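Local coordinates for protein putative dienelactone hydrolase (Klebsiella pneumoniae subsp. pneumoniae MGH 78578, PDB 3F67) that probably acts as an ester-bond hydrolase of the dienelactone hydrolase family, built on an alpha/beta-hydrolase fold, at residues P19-R24 with L51-A56; I63-Y68 with A98-V103. All blocks are in the same frame, centred on the assembly; numbering follows the deposited sequence. Where two conformers were deposited one is given.

Contact 1 of 2, residues P19-R24 with L51-A56; sequences PAYHAR and LCRRLA
Residues 19-24 lie on strand 16-25, next to the edge of the mixed sheet of this alpha/beta-hydrolase fold, and helix 46-57 lies over one face of that sheet, the two short axes 6.6 Å apart and inclined by only 22°. Tyr-21 is the first residue of the segment to meet the helix. Its CG stands anti to the backbone N (chi1 -178°), which carries the ring out to the helix, where CB of Cys-52 sits at the ring edge, 3.9 Å from CD2 of Tyr-21. A long, flat side chain with a polar tip suits this place, because the hydroxyl reaches Arg-53: NH1 of Arg-53 donates to OH of Tyr-21 over 3.0 Å, nearly straight at 161° and within the guanidinium plane, which stands almost perpendicular to the ring. Arg-53 bends at chi3 to get there, and its NH2 forms a salt bridge with Glu-46. Ala-23 also points to the helix, its CB 3.7 Å from CB of Ala-56; the small alanine methyls let the backbones come this close. The side chain of Arg-24 leaves the backbone away from the helix, and its NH1 hydrogen-bonds to O of His-110, while CB of Ala-56 packs against N of Arg-24 at 3.4 Å. The phenol and Glu-46, gripping NH1 and NH2, hold the guanidinium's orientation, and the carboxylate probably offsets its positive charge.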
ATOM      1  N   PRO A  19      -6.041  14.509  -5.402  1.00 16.67           N
ATOM      2  CA  PRO A  19      -7.162  13.669  -5.836  1.00 15.84           C
ATOM      3  C   PRO A  19      -7.100  12.324  -5.154  1.00 15.40           C
ATOM      4  O   PRO A  19      -6.006  11.819  -4.871  1.00 14.62           O
ATOM      5  CB  PRO A  19      -6.895  13.446  -7.347  1.00 17.39           C
ATOM      6  CG  PRO A  19      -5.992  14.568  -7.713  1.00 17.46           C
ATOM      7  CD  PRO A  19      -5.143  14.836  -6.510  1.00 16.69           C
ATOM      8  N   ALA A  20      -8.273  11.749  -4.923  1.00 15.13           N
ATOM      9  CA  ALA A  20      -8.343  10.385  -4.359  1.00 15.20           C
ATOM     10  C   ALA A  20      -9.631   9.729  -4.751  1.00 17.01           C
ATOM     11  O   ALA A  20     -10.649  10.401  -4.930  1.00 18.51           O
ATOM     12  CB  ALA A  20      -8.217  10.406  -2.846  1.00 15.89           C
ATOM     13  N   TYR A  21      -9.593   8.409  -4.828  1.00 15.20           N
ATOM     14  CA  TYR A  21     -10.811   7.638  -5.087  1.00 15.97           C
ATOM     15  C   TYR A  21     -11.188   6.990  -3.761  1.00 15.52           C
ATOM     16  O   TYR A  21     -10.301   6.608  -2.992  1.00 14.74           O
ATOM     17  CB  TYR A  21     -10.474   6.539  -6.100  1.00 14.24           C
ATOM     18  CG  TYR A  21     -11.675   5.678  -6.506  1.00 15.11           C
ATOM     19  CD1 TYR A  21     -12.640   6.170  -7.392  1.00 17.53           C
ATOM     20  CD2 TYR A  21     -11.803   4.383  -6.028  1.00 14.40           C
ATOM     21  CE1 TYR A  21     -13.751   5.367  -7.759  1.00 18.45           C
ATOM     22  CE2 TYR A  21     -12.861   3.575  -6.402  1.00 16.72           C
ATOM     23  CZ  TYR A  21     -13.833   4.080  -7.264  1.00 17.55           C
ATOM     24  OH  TYR A  21     -14.895   3.286  -7.631  1.00 19.17           O
ATOM     25  N   HIS A  22     -12.474   6.868  -3.485  1.00 14.92           N
ATOM     26  CA  HIS A  22     -12.898   6.184  -2.254  1.00 16.29           C
ATOM     27  C   HIS A  22     -14.118   5.323  -2.485  1.00 16.00           C
ATOM     28  O   HIS A  22     -14.952   5.633  -3.347  1.00 17.76           O
ATOM     29  CB  HIS A  22     -13.132   7.183  -1.077  1.00 16.42           C
ATOM     30  CG  HIS A  22     -14.213   8.190  -1.344  1.00 18.56           C
ATOM     31  ND1 HIS A  22     -15.504   8.053  -0.877  1.00 23.31           N
ATOM     32  CD2 HIS A  22     -14.191   9.344  -2.053  1.00 22.89           C
ATOM     33  CE1 HIS A  22     -16.238   9.067  -1.312  1.00 25.49           C
ATOM     34  NE2 HIS A  22     -15.460   9.877  -2.011  1.00 24.98           N
ATOM     35  N   ALA A  23     -14.217   4.239  -1.729  1.00 15.54           N
ATOM     36  CA  ALA A  23     -15.367   3.325  -1.830  1.00 15.33           C
ATOM     37  C   ALA A  23     -15.704   2.883  -0.423  1.00 15.21           C
ATOM     38  O   ALA A  23     -14.800   2.720   0.416  1.00 14.41           O
ATOM     39  CB  ALA A  23     -14.992   2.052  -2.701  1.00 14.91           C
ATOM     40  N   ARG A  24     -16.989   2.615  -0.176  1.00 14.20           N
ATOM     41  CA  ARG A  24     -17.391   2.156   1.162  1.00 15.30           C
ATOM     42  C   ARG A  24     -18.713   1.409   1.064  1.00 16.01           C
ATOM     43  O   ARG A  24     -19.422   1.549   0.057  1.00 15.73           O
ATOM     44  CB  ARG A  24     -17.616   3.367   2.078  1.00 15.34           C
ATOM     45  CG  ARG A  24     -18.823   4.216   1.641  1.00 15.25           C
ATOM     46  CD  ARG A  24     -18.883   5.489   2.483  1.00 17.75           C
ATOM     47  NE  ARG A  24     -17.875   6.470   2.032  1.00 17.74           N
ATOM     48  CZ  ARG A  24     -17.539   7.558   2.741  1.00 19.81           C
ATOM     49  NH1 ARG A  24     -18.128   7.795   3.922  1.00 17.89           N
ATOM     50  NH2 ARG A  24     -16.626   8.404   2.273  1.00 19.60           N
ATOM     51  N   LEU A  51      -9.777  -2.527  -6.740  1.00 13.61           N
ATOM     52  CA  LEU A  51      -9.387  -2.997  -5.427  1.00 13.94           C
ATOM     53  C   LEU A  51     -10.097  -2.238  -4.293  1.00 14.35           C
ATOM     54  O   LEU A  51     -10.466  -2.865  -3.299  1.00 14.99           O
ATOM     55  CB  LEU A  51      -7.844  -2.943  -5.252  1.00 13.54           C
ATOM     56  CG  LEU A  51      -7.083  -3.857  -6.261  1.00 14.74           C
ATOM     57  CD1 LEU A  51      -5.603  -3.758  -5.943  1.00 16.59           C
ATOM     58  CD2 LEU A  51      -7.540  -5.328  -6.246  1.00 16.29           C
ATOM     59  N   CYS A  52     -10.255  -0.907  -4.410  1.00 13.29           N
ATOM     60  CA  CYS A  52     -10.960  -0.135  -3.369  1.00 13.52           C
ATOM     61  C   CYS A  52     -12.404  -0.637  -3.279  1.00 12.93           C
ATOM     62  O   CYS A  52     -12.957  -0.816  -2.186  1.00 15.02           O
ATOM     63  CB  CYS A  52     -10.989   1.359  -3.741  1.00 12.58           C
ATOM     64  SG  CYS A  52      -9.353   2.142  -3.522  1.00 16.72           S
ATOM     65  N   ARG A  53     -13.019  -0.874  -4.442  1.00 13.57           N
ATOM     66  CA  ARG A  53     -14.400  -1.373  -4.433  1.00 13.10           C
ATOM     67  C   ARG A  53     -14.495  -2.783  -3.798  1.00 13.75           C
ATOM     68  O   ARG A  53     -15.447  -3.053  -3.042  1.00 14.80           O
ATOM     69  CB  ARG A  53     -14.971  -1.400  -5.851  1.00 13.35           C
ATOM     70  CG  ARG A  53     -15.186   0.004  -6.383  1.00 12.84           C
ATOM     71  CD  ARG A  53     -15.928  -0.024  -7.704  1.00 12.99           C
ATOM     72  NE  ARG A  53     -15.237  -0.700  -8.817  1.00 15.34           N
ATOM     73  CZ  ARG A  53     -14.454  -0.117  -9.710  1.00 17.52           C
ATOM     74  NH1 ARG A  53     -14.157   1.181  -9.618  1.00 16.51           N
ATOM     75  NH2 ARG A  53     -13.949  -0.873 -10.719  1.00 15.48           N
ATOM     76  N   ARG A  54     -13.505  -3.648  -4.079  1.00 14.43           N
ATOM     77  CA  ARG A  54     -13.477  -4.996  -3.488  1.00 13.99           C
ATOM     78  C   ARG A  54     -13.333  -4.929  -1.970  1.00 14.85           C
ATOM     79  O   ARG A  54     -13.995  -5.695  -1.234  1.00 14.24           O
ATOM     80  CB  ARG A  54     -12.378  -5.850  -4.144  1.00 13.28           C
ATOM     81  CG  ARG A  54     -12.751  -6.205  -5.594  1.00 15.17           C
ATOM     82  CD  ARG A  54     -11.660  -6.992  -6.270  1.00 14.84           C
ATOM     83  NE  ARG A  54     -11.244  -8.154  -5.478  1.00 15.77           N
ATOM     84  CZ  ARG A  54     -10.081  -8.770  -5.620  1.00 17.08           C
ATOM     85  NH1 ARG A  54      -9.248  -8.388  -6.580  1.00 16.62           N
ATOM     86  NH2 ARG A  54      -9.787  -9.840  -4.848  1.00 17.53           N
ATOM     87  N   LEU A  55     -12.519  -3.991  -1.497  1.00 14.08           N
ATOM     88  CA  LEU A  55     -12.387  -3.786  -0.030  1.00 14.32           C
ATOM     89  C   LEU A  55     -13.675  -3.250   0.588  1.00 14.88           C
ATOM     90  O   LEU A  55     -14.056  -3.648   1.712  1.00 15.24           O
ATOM     91  CB  LEU A  55     -11.218  -2.826   0.269  1.00 14.18           C
ATOM     92  CG  LEU A  55      -9.821  -3.477   0.105  1.00 15.73           C
ATOM     93  CD1 LEU A  55      -8.704  -2.408   0.045  1.00 17.30           C
ATOM     94  CD2 LEU A  55      -9.552  -4.469   1.252  1.00 17.04           C
ATOM     95  N   ALA A  56     -14.354  -2.350  -0.120  1.00 14.83           N
ATOM     96  CA  ALA A  56     -15.633  -1.802   0.372  1.00 14.99           C
ATOM     97  C   ALA A  56     -16.703  -2.910   0.488  1.00 15.36           C
ATOM     98  O   ALA A  56     -17.493  -2.893   1.412  1.00 15.55           O
ATOM     99  CB  ALA A  56     -16.124  -0.680  -0.534  1.00 14.10           C
TER

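Contact 2 of 2, residues I63-Y68 with A98-V103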
ATOM      1  N   ILE A  63      -9.553   3.930   0.548  1.00 13.10           N
ATOM      2  CA  ILE A  63      -9.211   5.265  -0.069  1.00 13.68           C
ATOM      3  C   ILE A  63      -7.878   5.150  -0.781  1.00 14.67           C
ATOM      4  O   ILE A  63      -6.901   4.735  -0.158  1.00 14.01           O
ATOM      5  CB  ILE A  63      -9.099   6.385   1.016  1.00 13.19           C
ATOM      6  CG1 ILE A  63     -10.423   6.507   1.785  1.00 13.83           C
ATOM      7  CG2 ILE A  63      -8.772   7.744   0.336  1.00 13.89           C
ATOM      8  CD1 ILE A  63     -10.224   7.177   3.184  1.00 17.32           C
ATOM      9  N   ALA A  64      -7.838   5.480  -2.086  1.00 13.27           N
ATOM     10  CA  ALA A  64      -6.579   5.427  -2.842  1.00 14.66           C
ATOM     11  C   ALA A  64      -6.227   6.864  -3.283  1.00 13.88           C
ATOM     12  O   ALA A  64      -6.851   7.391  -4.215  1.00 14.20           O
ATOM     13  CB  ALA A  64      -6.750   4.571  -4.098  1.00 14.07           C
ATOM     14  N   PRO A  65      -5.198   7.456  -2.669  1.00 14.26           N
ATOM     15  CA  PRO A  65      -4.746   8.810  -3.078  1.00 13.44           C
ATOM     16  C   PRO A  65      -3.820   8.787  -4.314  1.00 13.77           C
ATOM     17  O   PRO A  65      -3.026   7.852  -4.497  1.00 14.41           O
ATOM     18  CB  PRO A  65      -3.962   9.291  -1.843  1.00 13.85           C
ATOM     19  CG  PRO A  65      -3.372   8.015  -1.255  1.00 13.17           C
ATOM     20  CD  PRO A  65      -4.497   6.972  -1.452  1.00 14.35           C
ATOM     21  N   GLU A  66      -3.928   9.847  -5.100  0.50 14.23           N
ATOM     22  CA  GLU A  66      -3.090  10.090  -6.251  0.50 14.90           C
ATOM     23  C   GLU A  66      -1.775  10.686  -5.740  0.50 14.64           C
ATOM     24  O   GLU A  66      -1.566  11.914  -5.804  0.50 14.94           O
ATOM     25  CB  GLU A  66      -3.805  11.091  -7.158  0.50 14.40           C
ATOM     26  CG  GLU A  66      -3.348  11.024  -8.616  0.50 19.33           C
ATOM     27  CD  GLU A  66      -3.647   9.680  -9.246  0.50 25.53           C
ATOM     28  OE1 GLU A  66      -2.834   8.748  -9.052  0.50 25.67           O
ATOM     29  OE2 GLU A  66      -4.687   9.561  -9.946  0.50 29.04           O
ATOM     30  N   LEU A  67      -0.879   9.826  -5.245  1.00 14.05           N
ATOM     31  CA  LEU A  67       0.317  10.336  -4.515  1.00 14.44           C
ATOM     32  C   LEU A  67       1.309  11.125  -5.374  1.00 14.02           C
ATOM     33  O   LEU A  67       2.089  11.930  -4.838  1.00 15.00           O
ATOM     34  CB  LEU A  67       1.029   9.178  -3.793  1.00 13.25           C
ATOM     35  CG  LEU A  67       0.136   8.614  -2.676  1.00 13.10           C
ATOM     36  CD1 LEU A  67       0.573   7.218  -2.233  1.00 16.19           C
ATOM     37  CD2 LEU A  67       0.233   9.539  -1.470  1.00 12.25           C
ATOM     38  N   TYR A  68       1.286  10.916  -6.695  1.00 14.56           N
ATOM     39  CA  TYR A  68       2.291  11.580  -7.553  1.00 13.65           C
ATOM     40  C   TYR A  68       1.834  12.964  -8.031  1.00 15.13           C
ATOM     41  O   TYR A  68       2.559  13.599  -8.796  1.00 15.16           O
ATOM     42  CB  TYR A  68       2.619  10.718  -8.797  1.00 15.03           C
ATOM     43  CG  TYR A  68       3.262   9.346  -8.517  1.00 15.06           C
ATOM     44  CD1 TYR A  68       3.713   8.998  -7.228  1.00 15.84           C
ATOM     45  CD2 TYR A  68       3.436   8.435  -9.565  1.00 16.82           C
ATOM     46  CE1 TYR A  68       4.331   7.726  -6.990  1.00 16.24           C
ATOM     47  CE2 TYR A  68       4.036   7.173  -9.359  1.00 15.56           C
ATOM     48  CZ  TYR A  68       4.480   6.836  -8.081  1.00 18.10           C
ATOM     49  OH  TYR A  68       5.042   5.600  -7.884  1.00 15.70           O
ATOM     50  N   ALA A  98       3.692  11.861   4.663  1.00 15.51           N
ATOM     51  CA  ALA A  98       2.894  12.981   5.155  1.00 16.03           C
ATOM     52  C   ALA A  98       1.530  13.031   4.430  1.00 15.79           C
ATOM     53  O   ALA A  98       0.489  13.322   5.046  1.00 15.86           O
ATOM     54  CB  ALA A  98       3.659  14.330   4.973  1.00 16.99           C
ATOM     55  N   ASP A  99       1.522  12.725   3.140  1.00 14.17           N
ATOM     56  CA  ASP A  99       0.247  12.673   2.407  1.00 13.61           C
ATOM     57  C   ASP A  99      -0.636  11.542   2.956  1.00 14.37           C
ATOM     58  O   ASP A  99      -1.866  11.697   3.000  1.00 14.49           O
ATOM     59  CB  ASP A  99       0.484  12.455   0.890  1.00 14.04           C
ATOM     60  CG  ASP A  99       0.963  13.727   0.191  1.00 15.74           C
ATOM     61  OD1 ASP A  99       0.730  14.851   0.725  1.00 16.54           O
ATOM     62  OD2 ASP A  99       1.586  13.610  -0.880  1.00 17.31           O
ATOM     63  N   LEU A 100      -0.051  10.385   3.281  1.00 13.79           N
ATOM     64  CA  LEU A 100      -0.875   9.316   3.834  1.00 13.43           C
ATOM     65  C   LEU A 100      -1.480   9.749   5.175  1.00 14.42           C
ATOM     66  O   LEU A 100      -2.649   9.397   5.471  1.00 14.29           O
ATOM     67  CB  LEU A 100      -0.089   8.038   4.007  1.00 14.24           C
ATOM     68  CG  LEU A 100       0.428   7.480   2.680  1.00 13.95           C
ATOM     69  CD1 LEU A 100       1.341   6.267   2.908  1.00 15.36           C
ATOM     70  CD2 LEU A 100      -0.755   7.104   1.716  1.00 17.53           C
ATOM     71  N   ASP A 101      -0.697  10.469   5.984  1.00 13.30           N
ATOM     72  CA  ASP A 101      -1.264  11.041   7.243  1.00 14.98           C
ATOM     73  C   ASP A 101      -2.471  11.932   6.927  1.00 15.68           C
ATOM     74  O   ASP A 101      -3.460  11.926   7.685  1.00 15.53           O
ATOM     75  CB  ASP A 101      -0.260  11.913   7.997  1.00 15.47           C
ATOM     76  CG  ASP A 101       0.915  11.121   8.578  1.00 18.06           C
ATOM     77  OD1 ASP A 101       0.812   9.879   8.823  1.00 16.69           O
ATOM     78  OD2 ASP A 101       1.955  11.784   8.797  1.00 18.36           O
ATOM     79  N   HIS A 102      -2.388  12.713   5.836  1.00 15.53           N
ATOM     80  CA  HIS A 102      -3.536  13.586   5.513  1.00 15.84           C
ATOM     81  C   HIS A 102      -4.759  12.802   5.051  1.00 15.49           C
ATOM     82  O   HIS A 102      -5.913  13.218   5.264  1.00 14.74           O
ATOM     83  CB  HIS A 102      -3.140  14.682   4.507  1.00 16.45           C
ATOM     84  CG  HIS A 102      -2.356  15.782   5.147  1.00 21.07           C
ATOM     85  ND1 HIS A 102      -1.016  15.663   5.435  1.00 25.63           N
ATOM     86  CD2 HIS A 102      -2.732  17.000   5.612  1.00 26.36           C
ATOM     87  CE1 HIS A 102      -0.586  16.768   6.022  1.00 26.42           C
ATOM     88  NE2 HIS A 102      -1.604  17.603   6.131  1.00 28.19           N
ATOM     89  N   VAL A 103      -4.511  11.673   4.391  1.00 14.94           N
ATOM     90  CA  VAL A 103      -5.626  10.814   3.997  1.00 14.52           C
ATOM     91  C   VAL A 103      -6.316  10.293   5.300  1.00 15.00           C
ATOM     92  O   VAL A 103      -7.550  10.292   5.401  1.00 15.41           O
ATOM     93  CB  VAL A 103      -5.112   9.595   3.181  1.00 15.36           C
ATOM     94  CG1 VAL A 103      -6.296   8.563   3.025  1.00 13.24           C
ATOM     95  CG2 VAL A 103      -4.595  10.062   1.818  1.00 15.60           C
TER
HETATM   96  O   HOH W   1       3.155  11.989  -2.320  1.00 14.93           O
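Strand 63-65 and helix 98-103 run roughly antiparallel, at 144°, with their axes 9.8 Å apart at closest approach. This is helix-on-sheet packing within the alpha/beta-hydrolase fold, helix 93-108 lying against the sheet where strand 61-65 ends and passes into a loop. At this wider spacing branched and ring side chains fill the layer. Val-103 reaches two residues on one face of the strand, a methyl to each: CG1, anti to the backbone N (chi1 169°), meets CG2 of Ile-63 at 3.7 Å, while CG2 of Val-103 lies 3.8 Å from CB of Pro-65. Beta-branched isoleucine and valine suit these places, since each presents a methyl close to its backbone. Pro-65 adds a compact apolar ring, whose CG also touches CD2 of Leu-100. That same CD2 is shared with Leu-67, which crosses Leu-100 at about a right angle, CD2 to CD2 being 4.1 Å. Leu-67 extends the apolar contact into the loop, and its CD2 rests 3.8 Å from CB of Asp-99. The aspartate thus shows two characters: its CB joins the packing, whereas its carboxylate is directed to polar partners. OD1 of Asp-99 pairs with Arg-70 in a salt bridge and hydrogen-bonds to OG of Ser-13, partners that would stabilise the ionised carboxylate in this buried place. The loop is tied to the helix by one water, which donates both its hydrogens, to O of Leu-67 and to OD2 of Asp-99, each 2.7 Å away.

How the contacts relate
Both contacts reach the same sheet, in which strands 16-25 and 61-65 are antiparallel neighbours. All six touching residues of contact 2 are buried, whereas contact 1, one strand in from the outermost 4-13, has four buried and two partly exposed arginines. The two are joined directly: N of Ala-64 lies 2.9 Å from O of Tyr-21, probably hydrogen-bonded, and SG of Cys-52 packs on CB of Ala-64. Strand 61-65 thus has one helix on each face, Ala-64 turned to helix 46-57, Ile-63 and Pro-65 to helix 93-108. Chemistry follows spacing: small residues and a direct phenol-guanidinium bond in contact 1, bulkier aliphatic groups and a water bridge in contact 2.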